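Local coordinates for lipoprotein (Colwellia psychrerythraea, PDB 3O0Y) that is of unknown function but is a putative lipid-binding lipoprotein with a DUF885 domain, a family of the peptidase MA clan, at residues Leu165-Ile168 with Val169-Gln173; Ala32-Tyr35 with Leu36-Lys39. All coordinates share one frame; numbering follows the deposited sequence.

Contact 1 of 2, residues Leu165-Ile168 with Val169-Gln173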
# COMPACT_ATOMS: atom_id res chain seq x y z
N LEU A 165 -3.97 8.87 27.62
CA LEU A 165 -4.34 10.27 27.52
C LEU A 165 -3.97 10.82 26.13
O LEU A 165 -4.70 11.62 25.55
CB LEU A 165 -3.68 11.08 28.63
CG LEU A 165 -4.26 10.87 30.06
CD1 LEU A 165 -3.39 11.54 31.12
CD2 LEU A 165 -5.72 11.37 30.16
N ASP A 166 -2.87 10.36 25.54
CA ASP A 166 -2.60 10.74 24.13
C ASP A 166 -3.71 10.35 23.11
O ASP A 166 -4.03 11.09 22.13
CB ASP A 166 -1.31 10.12 23.63
CG ASP A 166 -0.05 10.67 24.32
OD1 ASP A 166 -0.09 11.73 24.94
OD2 ASP A 166 1.00 9.97 24.26
N TYR A 167 -4.33 9.19 23.36
CA TYR A 167 -5.45 8.69 22.54
C TYR A 167 -6.66 9.60 22.70
O TYR A 167 -7.28 10.01 21.71
CB TYR A 167 -5.72 7.24 22.98
CG TYR A 167 -6.69 6.41 22.21
CD1 TYR A 167 -6.28 5.73 21.08
CD2 TYR A 167 -8.03 6.30 22.61
CE1 TYR A 167 -7.17 4.82 20.41
CE2 TYR A 167 -8.89 5.39 21.97
CZ TYR A 167 -8.47 4.71 20.85
OH TYR A 167 -9.32 3.85 20.20
N ILE A 168 -6.94 10.01 23.94
CA ILE A 168 -8.05 10.89 24.23
C ILE A 168 -7.89 12.26 23.58
O ILE A 168 -8.84 12.82 23.00
CB ILE A 168 -8.28 10.96 25.77
CG1 ILE A 168 -8.86 9.63 26.22
CG2 ILE A 168 -9.21 12.13 26.17
CD1 ILE A 168 -8.64 9.36 27.73
N VAL A 169 -6.69 12.79 23.73
CA VAL A 169 -6.34 14.10 23.18
C VAL A 169 -6.47 14.09 21.64
O VAL A 169 -6.95 15.06 21.03
CB VAL A 169 -4.97 14.50 23.66
CG1 VAL A 169 -4.45 15.67 22.87
CG2 VAL A 169 -5.06 14.80 25.20
N ARG A 170 -6.04 12.99 21.03
CA ARG A 170 -6.21 12.85 19.57
C ARG A 170 -7.67 12.85 19.15
O ARG A 170 -8.08 13.59 18.23
CB ARG A 170 -5.46 11.60 19.08
CG ARG A 170 -3.98 11.93 18.90
CD ARG A 170 -3.23 10.81 18.16
NE ARG A 170 -1.98 11.28 17.54
CZ ARG A 170 -0.97 10.49 17.21
NH1 ARG A 170 -1.05 9.17 17.36
NH2 ARG A 170 0.09 11.02 16.64
N LEU A 171 -8.48 12.04 19.85
CA LEU A 171 -9.94 12.01 19.56
C LEU A 171 -10.61 13.36 19.66
O LEU A 171 -11.49 13.70 18.86
CB LEU A 171 -10.66 10.97 20.45
CG LEU A 171 -10.27 9.50 20.31
CD1 LEU A 171 -10.94 8.71 21.43
CD2 LEU A 171 -10.57 8.89 18.98
N GLY A 172 -10.17 14.17 20.64
CA GLY A 172 -10.70 15.49 20.88
C GLY A 172 -10.42 16.48 19.81
O GLY A 172 -11.09 17.50 19.74
N GLN A 173 -9.51 16.16 18.90
CA GLN A 173 -9.19 17.08 17.78
C GLN A 173 -9.88 16.71 16.48
O GLN A 173 -9.59 17.29 15.41
CB GLN A 173 -7.69 17.07 17.59
CG GLN A 173 -6.97 17.66 18.82
CD GLN A 173 -5.52 17.51 18.70
OE1 GLN A 173 -4.91 16.57 19.24
NE2 GLN A 173 -4.94 18.42 17.95

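Contact 2 of 2, residues Ala32-Tyr35 with Leu36-Lys39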
# COMPACT_ATOMS: atom_id res chain seq x y z
N ALA A 32 22.78 16.30 4.15
CA ALA A 32 22.25 15.57 5.29
C ALA A 32 21.23 16.44 6.02
O ALA A 32 20.23 15.93 6.50
CB ALA A 32 23.37 15.14 6.23
N SER A 33 21.49 17.74 6.16
CA SER A 33 20.54 18.61 6.84
C SER A 33 19.23 18.69 6.10
O SER A 33 18.17 18.72 6.73
CB SER A 33 21.05 20.07 7.08
OG SER A 33 22.16 20.01 7.99
N LEU A 34 19.33 18.74 4.77
CA LEU A 34 18.11 18.78 3.95
C LEU A 34 17.28 17.49 4.08
O LEU A 34 16.01 17.54 4.08
CB LEU A 34 18.44 19.03 2.48
CG LEU A 34 18.89 20.47 2.24
CD1 LEU A 34 19.77 20.60 0.96
CD2 LEU A 34 17.64 21.48 2.19
N TYR A 35 17.97 16.38 4.15
CA TYR A 35 17.27 15.08 4.25
C TYR A 35 16.59 14.94 5.58
O TYR A 35 15.45 14.46 5.69
CB TYR A 35 18.23 13.91 4.10
CG TYR A 35 19.09 13.83 2.81
CD1 TYR A 35 18.75 14.49 1.64
CD2 TYR A 35 20.24 13.10 2.82
CE1 TYR A 35 19.56 14.43 0.55
CE2 TYR A 35 21.05 12.99 1.71
CZ TYR A 35 20.71 13.63 0.54
OH TYR A 35 21.53 13.61 -0.61
N LEU A 36 17.25 15.44 6.62
CA LEU A 36 16.65 15.54 7.95
C LEU A 36 15.47 16.46 8.01
O LEU A 36 14.41 16.16 8.62
CB LEU A 36 17.70 15.95 8.96
CG LEU A 36 17.23 15.82 10.44
CD1 LEU A 36 16.94 14.31 10.86
CD2 LEU A 36 18.32 16.44 11.37
N GLN A 37 15.62 17.63 7.37
CA GLN A 37 14.55 18.58 7.34
C GLN A 37 13.28 18.02 6.64
O GLN A 37 12.16 18.25 7.07
CB GLN A 37 15.01 19.84 6.64
CG GLN A 37 13.92 20.91 6.63
CD GLN A 37 14.29 22.12 5.71
OE1 GLN A 37 15.45 22.26 5.25
NE2 GLN A 37 13.28 22.95 5.39
N ALA A 38 13.48 17.33 5.53
CA ALA A 38 12.39 16.60 4.86
C ALA A 38 11.70 15.59 5.77
O ALA A 38 10.47 15.59 5.87
CB ALA A 38 12.87 15.91 3.54
N LYS A 39 12.49 14.73 6.40
CA LYS A 39 11.90 13.79 7.34
C LYS A 39 11.05 14.48 8.42
O LYS A 39 9.90 14.10 8.64
CB LYS A 39 13.04 13.03 7.98
CG LYS A 39 12.55 12.18 9.14
CD LYS A 39 13.74 11.52 9.77
CE LYS A 39 14.10 11.90 11.07
NZ LYS A 39 14.95 10.83 11.82

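Contact 1 of 2, residues Leu165-Ile168 with Val169-Gln173
V169 meets L165 one turn earlier through both backbone and side chain: its N donates to L165 O at 2.9 Å, nearly along the C=O axis, and its CG2 packs 3.2 Å from L165 O. The torsion explains the second approach, since CG1 is anti to the backbone N (chi1 167°), which leaves CG2 on the side of that N, beyond the same L165 oxygen. R170 N bonds to D166 O at 3.0 Å, and R170 CG lies 3.3 Å from D166 O before the extended chain carries the guanidinium away, to be held by D67 O through NE and by T51 OG1 through NH1. These i to i+4 bonds mark a regular alpha-helix, the last turns of helix 161-172. L171 N donates to Y167 O, while L171 CD1 comes 3.9 Å from Y167 CE2, meeting the ring obliquely. The Y167 hydroxyl, at the far end of that ring, bonds to F220 O, and M152 of helix 144-154 packs on both Y167 and L171. G172 N reaches I168 O at 3.0 Å with an N-H...O angle of 149°, the least straight of the four bonds. Q173, N-cap of helix 174-190, turns the chain with its N bonded to R170 O at 3.0 Å.

Contact 2 of 2, residues Ala32-Tyr35 with Leu36-Lys39
The Q37 amide meets L34 through its oxygen: OE1 lies 3.8 Å from CD2 of L34, the two side chains lying alongside each other and extending in a common direction. The other flat group is the Y35 ring. One of its faces has A32 N above it, displaced toward the rim, and the Y35 side chain touches N105, Q106 and M109 of helix 100-117, as well as I90 and P458. Both groups project from one continuous alpha-helix, 27-44, and the evidence is four successive i to i+4 backbone bonds. L36 N donates to A32 O, Q37 N to S33 O, A38 N to L34 O and K39 N to Y35 O; the separation is shortest for Q37 N to S33 O, 2.8 Å, and longest for K39 N to Y35 O, 3.1 Å. The last is also the straightest, with an N-H...O angle of 171°. With CG of Q37 trans to N (chi1 -178°), the extended chain carries NE2 out to a hydrogen bond with E82 OE2 in helix 73-92. That bond probably fixes the rotation of the amide and hence the direction of OE1. L34 packs on T89 and I90 of the same neighbouring helix, so two side chains three residues apart grip one partner. A38, by contrast, touches T113 of helix 100-117 and L460 of helix 459-462. Within the helix, its methyl CB lies 3.6 Å from L34 O.

Overall arrangement
Contact 2 comes first in the chain and contact 1 follows more than a hundred residues later; their centres are 29 Å apart and their nearest atoms about 13 Å, so the two do not touch. Both lie well away from the middle of this largely helical single chain, at about 26 Å for contact 1 and 24 Å for contact 2, measured from centre to centre. Chain connectivity gives an indirect link: helix 47-53, which follows helix 27-44, supplies T51, A47 and L48 to R170 of contact 1. The two differ in burial, contact 1 being largely buried, five of its eight touching residues, among helices and loops, and contact 2 only partly.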